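PDB 3H08: Rnh (Ribonuclease H) from Chlorobaculum tepidum, which probably cleaves the RNA strand of RNA-DNA hybrids endonucleolytically, with magnesium as cofactor, leaving 5'-phosphomonoester ends. Local coordinates for residues A[61-75]-A[112-124]. The protein carries 3 engineered substitutions. Residues are numbered along the deposited sequence; the frame is centred on the assembly and turned at random.
Sequences EPARVQLYSDSAYLV and TTLHRVTFHKVKG. Engineered in segment 61-75: Ala63 (natural residue Cys).
Val65 and Val117 sit abreast where strands 64-69 and 116-121 pair in parallel, the last two strands of the five-stranded mixed sheet of the RNase H fold. Backbone bonds alternate along the ladder from Ala63 O to Val122 N, and Val65 O takes Thr118 N while Leu67 O takes His120 N. At the N-terminal end, the backbone N of Ala63, an engineered residue, donates to His115 ND1 in the plane of the imidazole (3.0 Å), consistent with an ND1 that carries no proton.

On the face bearing Gln66, Tyr68 and His120, His120 NE2 gives a nearly straight bond to Gln66 OE1, short at 2.5 Å and in the plane of the imidazole. The Gln66 chain, bent at chi2 (-78°), folds its amide over to the neighbouring strand. The Tyr68 ring forms an offset stack with that imidazole, centroids 4.5 Å apart and planes at 20°; Val122 CG1 meets the phenol at its edge. On the other face Leu67 CD2 and Leu74 CD1 reach the Phe119 ring at CD1 and CE1.

Beyond the strands lies Asp70, predicted to bind magnesium. Its OD1 accepts from Gly124 N (2.7 Å) and, across the opposite face of the carboxylate, from Lys121 NZ in a salt bridge (3.1 Å). An alanine here would probably leave Lys121 NZ without its charged mate and Gly124 N without this acceptor, weakening the hold on residues 122-124. Ser69 OG closes an ST turn with Ser71 N, and Ser71 OG caps helix 72-79 through Leu74 N while also bonding Glu48, another predicted magnesium ligand. Lys121 NZ also donates to Val122 O at 2.8 Å, tilted 27° from the carbonyl plane.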
ATOM      1  N   GLU A  61      -1.815  -1.974 -17.147  1.00 24.01           N
ATOM      2  CA  GLU A  61      -0.774  -2.701 -17.838  1.00 24.23           C
ATOM      3  C   GLU A  61       0.470  -2.781 -16.954  1.00 22.80           C
ATOM      4  O   GLU A  61       0.599  -2.015 -16.019  1.00 21.26           O
ATOM      5  CB  GLU A  61      -0.471  -2.049 -19.182  1.00 26.25           C
ATOM      6  CG  GLU A  61       0.193  -0.692 -19.126  1.00 31.75           C
ATOM      7  CD  GLU A  61      -0.788   0.505 -19.146  1.00 38.82           C
ATOM      8  OE1 GLU A  61      -1.767   0.487 -19.928  1.00 43.26           O
ATOM      9  OE2 GLU A  61      -0.556   1.472 -18.380  1.00 45.09           O
ATOM     10  N   PRO A  62       1.367  -3.735 -17.230  1.00 22.76           N
ATOM     11  CA  PRO A  62       2.642  -3.776 -16.490  1.00 22.95           C
ATOM     12  C   PRO A  62       3.347  -2.428 -16.548  1.00 22.42           C
ATOM     13  O   PRO A  62       3.414  -1.812 -17.624  1.00 23.83           O
ATOM     14  CB  PRO A  62       3.444  -4.846 -17.234  1.00 21.79           C
ATOM     15  CG  PRO A  62       2.405  -5.762 -17.693  1.00 22.52           C
ATOM     16  CD  PRO A  62       1.281  -4.852 -18.158  1.00 23.67           C
ATOM     17  N   ALA A  63       3.866  -1.990 -15.405  1.00 22.77           N
ATOM     18  CA  ALA A  63       4.485  -0.685 -15.280  1.00 23.52           C
ATOM     19  C   ALA A  63       5.752  -0.713 -14.437  1.00 23.57           C
ATOM     20  O   ALA A  63       5.998  -1.663 -13.673  1.00 23.77           O
ATOM     21  CB  ALA A  63       3.483   0.286 -14.628  1.00 24.26           C
ATOM     22  N   ARG A  64       6.545   0.349 -14.566  1.00 22.95           N
ATOM     23  CA  ARG A  64       7.593   0.674 -13.605  1.00 23.79           C
ATOM     24  C   ARG A  64       6.920   1.597 -12.608  1.00 23.20           C
ATOM     25  O   ARG A  64       6.253   2.560 -13.024  1.00 25.01           O
ATOM     26  CB  ARG A  64       8.717   1.416 -14.312  1.00 24.35           C
ATOM     27  CG  ARG A  64       9.899   1.756 -13.452  1.00 27.84           C
ATOM     28  CD  ARG A  64      11.076   2.091 -14.293  1.00 31.89           C
ATOM     29  NE  ARG A  64      12.254   2.432 -13.486  1.00 35.76           N
ATOM     30  CZ  ARG A  64      13.459   2.704 -13.987  1.00 38.53           C
ATOM     31  NH1 ARG A  64      13.662   2.715 -15.307  1.00 40.51           N
ATOM     32  NH2 ARG A  64      14.468   2.988 -13.160  1.00 39.61           N
ATOM     33  N   VAL A  65       7.088   1.344 -11.316  1.00 22.74           N
ATOM     34  CA  VAL A  65       6.354   2.056 -10.294  1.00 22.77           C
ATOM     35  C   VAL A  65       7.293   2.610  -9.248  1.00 21.49           C
ATOM     36  O   VAL A  65       8.173   1.915  -8.739  1.00 22.08           O
ATOM     37  CB  VAL A  65       5.283   1.149  -9.613  1.00 22.45           C
ATOM     38  CG1 VAL A  65       4.573   1.894  -8.496  1.00 22.48           C
ATOM     39  CG2 VAL A  65       4.319   0.593 -10.636  1.00 23.44           C
ATOM     40  N   GLN A  66       7.079   3.868  -8.906  1.00 22.79           N
ATOM     41  CA  GLN A  66       7.705   4.454  -7.715  1.00 22.06           C
ATOM     42  C   GLN A  66       6.570   4.626  -6.697  1.00 22.99           C
ATOM     43  O   GLN A  66       5.635   5.355  -6.941  1.00 23.90           O
ATOM     44  CB  GLN A  66       8.299   5.826  -8.054  1.00 23.30           C
ATOM     45  CG  GLN A  66       9.367   5.777  -9.135  1.00 22.47           C
ATOM     46  CD  GLN A  66      10.692   5.302  -8.606  1.00 25.88           C
ATOM     47  OE1 GLN A  66      11.027   5.573  -7.491  1.00 32.93           O
ATOM     48  NE2 GLN A  66      11.468   4.646  -9.437  1.00 29.98           N
ATOM     49  N   LEU A  67       6.649   3.904  -5.597  1.00 22.46           N
ATOM     50  CA  LEU A  67       5.584   3.846  -4.596  1.00 22.36           C
ATOM     51  C   LEU A  67       6.031   4.468  -3.309  1.00 22.92           C
ATOM     52  O   LEU A  67       7.030   4.036  -2.723  1.00 23.02           O
ATOM     53  CB  LEU A  67       5.137   2.398  -4.389  1.00 23.17           C
ATOM     54  CG  LEU A  67       3.794   2.247  -3.658  1.00 23.47           C
ATOM     55  CD1 LEU A  67       3.112   0.995  -4.074  1.00 23.79           C
ATOM     56  CD2 LEU A  67       4.015   2.249  -2.183  1.00 23.12           C
ATOM     57  N   TYR A  68       5.313   5.511  -2.905  1.00 23.88           N
ATOM     58  CA  TYR A  68       5.583   6.295  -1.681  1.00 22.84           C
ATOM     59  C   TYR A  68       4.570   5.944  -0.601  1.00 22.76           C
ATOM     60  O   TYR A  68       3.351   6.132  -0.790  1.00 23.01           O
ATOM     61  CB  TYR A  68       5.503   7.797  -1.989  1.00 23.97           C
ATOM     62  CG  TYR A  68       6.664   8.263  -2.806  1.00 23.55           C
ATOM     63  CD1 TYR A  68       7.789   8.791  -2.206  1.00 23.13           C
ATOM     64  CD2 TYR A  68       6.665   8.114  -4.184  1.00 24.60           C
ATOM     65  CE1 TYR A  68       8.866   9.212  -2.974  1.00 24.63           C
ATOM     66  CE2 TYR A  68       7.740   8.530  -4.968  1.00 23.65           C
ATOM     67  CZ  TYR A  68       8.858   9.046  -4.345  1.00 23.77           C
ATOM     68  OH  TYR A  68       9.932   9.496  -5.082  1.00 24.87           O
ATOM     69  N   SER A  69       5.058   5.436   0.529  1.00 23.03           N
ATOM     70  CA  SER A  69       4.214   5.064   1.676  1.00 23.53           C
ATOM     71  C   SER A  69       4.783   5.554   3.007  1.00 23.93           C
ATOM     72  O   SER A  69       5.976   5.566   3.174  1.00 24.14           O
ATOM     73  CB  SER A  69       4.112   3.521   1.714  1.00 24.15           C
ATOM     74  OG  SER A  69       3.330   3.044   2.798  1.00 25.19           O
ATOM     75  N   ASP A  70       3.936   5.896   3.993  1.00 24.87           N
ATOM     76  CA  ASP A  70       4.437   6.176   5.367  1.00 25.15           C
ATOM     77  C   ASP A  70       4.630   4.894   6.163  1.00 24.21           C
ATOM     78  O   ASP A  70       5.082   4.943   7.306  1.00 25.49           O
ATOM     79  CB  ASP A  70       3.493   7.097   6.129  1.00 25.81           C
ATOM     80  CG  ASP A  70       4.007   7.474   7.491  1.00 28.59           C
ATOM     81  OD1 ASP A  70       5.151   7.989   7.582  1.00 36.27           O
ATOM     82  OD2 ASP A  70       3.268   7.269   8.471  1.00 33.31           O
ATOM     83  N   SER A  71       4.353   3.736   5.539  1.00 22.58           N
ATOM     84  CA  SER A  71       4.377   2.468   6.256  1.00 22.13           C
ATOM     85  C   SER A  71       5.759   1.849   6.315  1.00 21.84           C
ATOM     86  O   SER A  71       6.262   1.309   5.319  1.00 20.70           O
ATOM     87  CB  SER A  71       3.394   1.481   5.642  1.00 21.34           C
ATOM     88  OG  SER A  71       3.449   0.203   6.239  1.00 21.50           O
ATOM     89  N   ALA A  72       6.374   1.894   7.497  1.00 22.04           N
ATOM     90  CA  ALA A  72       7.639   1.204   7.699  1.00 22.94           C
ATOM     91  C   ALA A  72       7.463  -0.305   7.534  1.00 22.49           C
ATOM     92  O   ALA A  72       8.317  -0.968   6.980  1.00 24.14           O
ATOM     93  CB  ALA A  72       8.186   1.515   9.038  1.00 23.08           C
ATOM     94  N   TYR A  73       6.322  -0.817   7.989  1.00 21.77           N
ATOM     95  CA  TYR A  73       5.967  -2.227   7.860  1.00 22.47           C
ATOM     96  C   TYR A  73       6.109  -2.684   6.436  1.00 23.00           C
ATOM     97  O   TYR A  73       6.773  -3.658   6.149  1.00 24.49           O
ATOM     98  CB  TYR A  73       4.531  -2.410   8.371  1.00 22.71           C
ATOM     99  CG  TYR A  73       4.007  -3.825   8.352  1.00 22.82           C
ATOM    100  CD1 TYR A  73       4.629  -4.839   9.082  1.00 24.10           C
ATOM    101  CD2 TYR A  73       2.856  -4.156   7.629  1.00 21.07           C
ATOM    102  CE1 TYR A  73       4.124  -6.153   9.065  1.00 24.26           C
ATOM    103  CE2 TYR A  73       2.339  -5.426   7.658  1.00 21.78           C
ATOM    104  CZ  TYR A  73       2.962  -6.418   8.355  1.00 23.39           C
ATOM    105  OH  TYR A  73       2.431  -7.695   8.337  1.00 24.12           O
ATOM    106  N   LEU A  74       5.482  -1.951   5.529  1.00 21.88           N
ATOM    107  CA  LEU A  74       5.598  -2.256   4.126  1.00 22.39           C
ATOM    108  C   LEU A  74       6.988  -2.034   3.586  1.00 22.42           C
ATOM    109  O   LEU A  74       7.589  -2.908   2.928  1.00 23.58           O
ATOM    110  CB  LEU A  74       4.605  -1.414   3.333  1.00 22.51           C
ATOM    111  CG  LEU A  74       4.656  -1.488   1.800  1.00 23.96           C
ATOM    112  CD1 LEU A  74       4.331  -2.906   1.309  1.00 25.55           C
ATOM    113  CD2 LEU A  74       3.757  -0.469   1.198  1.00 24.04           C
ATOM    114  N   VAL A  75       7.487  -0.826   3.772  1.00 22.71           N
ATOM    115  CA  VAL A  75       8.707  -0.449   3.075  1.00 22.77           C
ATOM    116  C   VAL A  75       9.919  -1.252   3.570  1.00 22.97           C
ATOM    117  O   VAL A  75      10.737  -1.706   2.781  1.00 23.77           O
ATOM    118  CB  VAL A  75       8.961   1.082   3.163  1.00 22.60           C
ATOM    119  CG1 VAL A  75      10.318   1.425   2.544  1.00 24.34           C
ATOM    120  CG2 VAL A  75       7.858   1.831   2.533  1.00 23.02           C
ATOM    121  N   THR A 112       4.281  -7.397  -7.473  1.00 23.71           N
ATOM    122  CA  THR A 112       5.686  -6.961  -7.697  1.00 23.05           C
ATOM    123  C   THR A 112       6.445  -7.854  -8.673  1.00 22.14           C
ATOM    124  O   THR A 112       7.607  -7.629  -8.929  1.00 22.52           O
ATOM    125  CB  THR A 112       6.444  -6.801  -6.395  1.00 23.08           C
ATOM    126  OG1 THR A 112       6.471  -8.028  -5.637  1.00 24.17           O
ATOM    127  CG2 THR A 112       5.814  -5.680  -5.546  1.00 23.17           C
ATOM    128  N   THR A 113       5.782  -8.889  -9.189  1.00 23.45           N
ATOM    129  CA  THR A 113       6.185  -9.579 -10.386  1.00 23.00           C
ATOM    130  C   THR A 113       5.594  -8.914 -11.635  1.00 23.11           C
ATOM    131  O   THR A 113       6.274  -8.774 -12.659  1.00 24.09           O
ATOM    132  CB  THR A 113       5.730 -11.039 -10.321  1.00 23.93           C
ATOM    133  OG1 THR A 113       6.317 -11.668  -9.173  1.00 28.68           O
ATOM    134  CG2 THR A 113       6.124 -11.803 -11.559  1.00 23.97           C
ATOM    135  N   LEU A 114       4.333  -8.525 -11.575  1.00 21.99           N
ATOM    136  CA  LEU A 114       3.700  -7.824 -12.701  1.00 22.23           C
ATOM    137  C   LEU A 114       4.352  -6.490 -12.945  1.00 21.88           C
ATOM    138  O   LEU A 114       4.479  -6.075 -14.099  1.00 21.95           O
ATOM    139  CB  LEU A 114       2.210  -7.624 -12.447  1.00 23.00           C
ATOM    140  CG  LEU A 114       1.390  -8.888 -12.305  1.00 26.04           C
ATOM    141  CD1 LEU A 114      -0.060  -8.517 -12.085  1.00 28.72           C
ATOM    142  CD2 LEU A 114       1.548  -9.749 -13.517  1.00 28.05           C
ATOM    143  N   HIS A 115       4.690  -5.789 -11.867  1.00 22.20           N
ATOM    144  CA  HIS A 115       5.207  -4.434 -11.954  1.00 21.66           C
ATOM    145  C   HIS A 115       6.566  -4.383 -11.327  1.00 21.57           C
ATOM    146  O   HIS A 115       6.836  -5.129 -10.380  1.00 23.50           O
ATOM    147  CB  HIS A 115       4.256  -3.482 -11.214  1.00 22.43           C
ATOM    148  CG  HIS A 115       2.850  -3.551 -11.730  1.00 20.98           C
ATOM    149  ND1 HIS A 115       2.506  -3.118 -12.989  1.00 21.23           N
ATOM    150  CD2 HIS A 115       1.721  -4.050 -11.178  1.00 21.09           C
ATOM    151  CE1 HIS A 115       1.217  -3.333 -13.189  1.00 22.18           C
ATOM    152  NE2 HIS A 115       0.720  -3.921 -12.119  1.00 20.66           N
ATOM    153  N   ARG A 116       7.430  -3.498 -11.820  1.00 20.58           N
ATOM    154  CA  ARG A 116       8.769  -3.338 -11.235  1.00 21.69           C
ATOM    155  C   ARG A 116       8.723  -2.150 -10.311  1.00 21.19           C
ATOM    156  O   ARG A 116       8.666  -0.998 -10.752  1.00 21.19           O
ATOM    157  CB  ARG A 116       9.810  -3.203 -12.340  1.00 21.95           C
ATOM    158  CG  ARG A 116       9.869  -4.462 -13.208  1.00 25.16           C
ATOM    159  CD  ARG A 116      11.196  -4.664 -13.847  1.00 26.03           C
ATOM    160  NE  ARG A 116      11.330  -6.006 -14.403  1.00 27.47           N
ATOM    161  CZ  ARG A 116      11.954  -7.008 -13.801  1.00 30.07           C
ATOM    162  NH1 ARG A 116      12.518  -6.847 -12.602  1.00 31.74           N
ATOM    163  NH2 ARG A 116      12.019  -8.184 -14.398  1.00 30.71           N
ATOM    164  N   VAL A 117       8.619  -2.439  -9.020  1.00 21.00           N
ATOM    165  CA  VAL A 117       8.266  -1.442  -8.009  1.00 21.04           C
ATOM    166  C   VAL A 117       9.438  -1.081  -7.109  1.00 20.75           C
ATOM    167  O   VAL A 117      10.126  -1.937  -6.590  1.00 23.07           O
ATOM    168  CB  VAL A 117       7.088  -1.946  -7.119  1.00 20.78           C
ATOM    169  CG1 VAL A 117       6.567  -0.820  -6.215  1.00 22.71           C
ATOM    170  CG2 VAL A 117       5.966  -2.510  -7.963  1.00 22.24           C
ATOM    171  N   THR A 118       9.656   0.215  -6.956  0.60 22.31           N
ATOM    172  CA  THR A 118      10.579   0.713  -5.958  0.60 22.06           C
ATOM    173  C   THR A 118       9.704   1.343  -4.889  0.60 22.37           C
ATOM    174  O   THR A 118       8.735   2.012  -5.188  0.60 23.42           O
ATOM    175  CB  THR A 118      11.552   1.737  -6.547  0.60 23.04           C
ATOM    176  OG1 THR A 118      10.810   2.781  -7.177  0.60 27.67           O
ATOM    177  CG2 THR A 118      12.427   1.085  -7.570  0.60 21.92           C
ATOM    178  N   PHE A 119      10.056   1.081  -3.650  1.00 21.56           N
ATOM    179  CA  PHE A 119       9.307   1.550  -2.488  1.00 21.39           C
ATOM    180  C   PHE A 119      10.125   2.633  -1.769  1.00 21.31           C
ATOM    181  O   PHE A 119      11.332   2.455  -1.512  1.00 21.03           O
ATOM    182  CB  PHE A 119       9.056   0.357  -1.524  1.00 22.69           C
ATOM    183  CG  PHE A 119       8.089  -0.674  -2.071  1.00 22.42           C
ATOM    184  CD1 PHE A 119       6.723  -0.626  -1.727  1.00 23.44           C
ATOM    185  CD2 PHE A 119       8.513  -1.639  -2.992  1.00 24.33           C
ATOM    186  CE1 PHE A 119       5.842  -1.537  -2.275  1.00 22.51           C
ATOM    187  CE2 PHE A 119       7.618  -2.562  -3.518  1.00 23.26           C
ATOM    188  CZ  PHE A 119       6.292  -2.516  -3.153  1.00 21.99           C
ATOM    189  N   HIS A 120       9.432   3.687  -1.367  1.00 22.54           N
ATOM    190  CA  HIS A 120      10.017   4.806  -0.676  1.00 21.32           C
ATOM    191  C   HIS A 120       9.224   5.087   0.567  1.00 21.42           C
ATOM    192  O   HIS A 120       8.008   5.185   0.507  1.00 22.97           O
ATOM    193  CB  HIS A 120       9.974   6.064  -1.551  1.00 20.50           C
ATOM    194  CG  HIS A 120      10.650   5.903  -2.883  1.00 19.14           C
ATOM    195  ND1 HIS A 120      12.020   5.976  -3.042  1.00 24.19           N
ATOM    196  CD2 HIS A 120      10.141   5.688  -4.110  1.00 24.35           C
ATOM    197  CE1 HIS A 120      12.316   5.810  -4.320  1.00 24.26           C
ATOM    198  NE2 HIS A 120      11.188   5.658  -4.990  1.00 23.55           N
ATOM    199  N   LYS A 121       9.920   5.239   1.673  1.00 21.25           N
ATOM    200  CA  LYS A 121       9.316   5.651   2.947  1.00 22.00           C
ATOM    201  C   LYS A 121       9.185   7.170   3.021  1.00 23.02           C
ATOM    202  O   LYS A 121      10.180   7.910   2.795  1.00 22.71           O
ATOM    203  CB  LYS A 121      10.210   5.179   4.078  1.00 22.14           C
ATOM    204  CG  LYS A 121       9.792   5.610   5.449  1.00 22.56           C
ATOM    205  CD  LYS A 121       8.518   4.955   5.877  1.00 24.70           C
ATOM    206  CE  LYS A 121       8.290   5.073   7.376  1.00 24.99           C
ATOM    207  NZ  LYS A 121       7.874   6.433   7.774  1.00 24.87           N
ATOM    208  N   VAL A 122       7.995   7.636   3.387  1.00 23.30           N
ATOM    209  CA  VAL A 122       7.812   9.049   3.643  1.00 24.02           C
ATOM    210  C   VAL A 122       7.665   9.285   5.119  1.00 26.10           C
ATOM    211  O   VAL A 122       7.321   8.355   5.849  1.00 26.51           O
ATOM    212  CB  VAL A 122       6.660   9.647   2.862  1.00 23.29           C
ATOM    213  CG1 VAL A 122       6.870   9.424   1.364  1.00 23.79           C
ATOM    214  CG2 VAL A 122       5.318   9.126   3.309  1.00 24.68           C
ATOM    215  N   LYS A 123       7.939  10.511   5.545  1.00 27.03           N
ATOM    216  CA  LYS A 123       8.020  10.841   6.966  1.00 29.13           C
ATOM    217  C   LYS A 123       6.724  11.468   7.408  1.00 29.61           C
ATOM    218  O   LYS A 123       6.561  12.672   7.385  1.00 30.37           O
ATOM    219  CB  LYS A 123       9.227  11.764   7.259  1.00 29.55           C
ATOM    220  CG  LYS A 123      10.559  11.128   6.824  1.00 31.21           C
ATOM    221  CD  LYS A 123      11.740  11.535   7.656  1.00 31.77           C
ATOM    222  CE  LYS A 123      12.986  10.723   7.275  1.00 32.91           C
ATOM    223  NZ  LYS A 123      14.109  10.913   8.227  1.00 33.01           N
ATOM    224  N   GLY A 124       5.799  10.613   7.807  1.00 31.14           N
ATOM    225  CA  GLY A 124       4.419  11.008   8.080  1.00 30.97           C
ATOM    226  C   GLY A 124       3.580  10.885   6.817  1.00 31.17           C
ATOM    227  O   GLY A 124       3.953  11.430   5.777  1.00 31.44           O
TER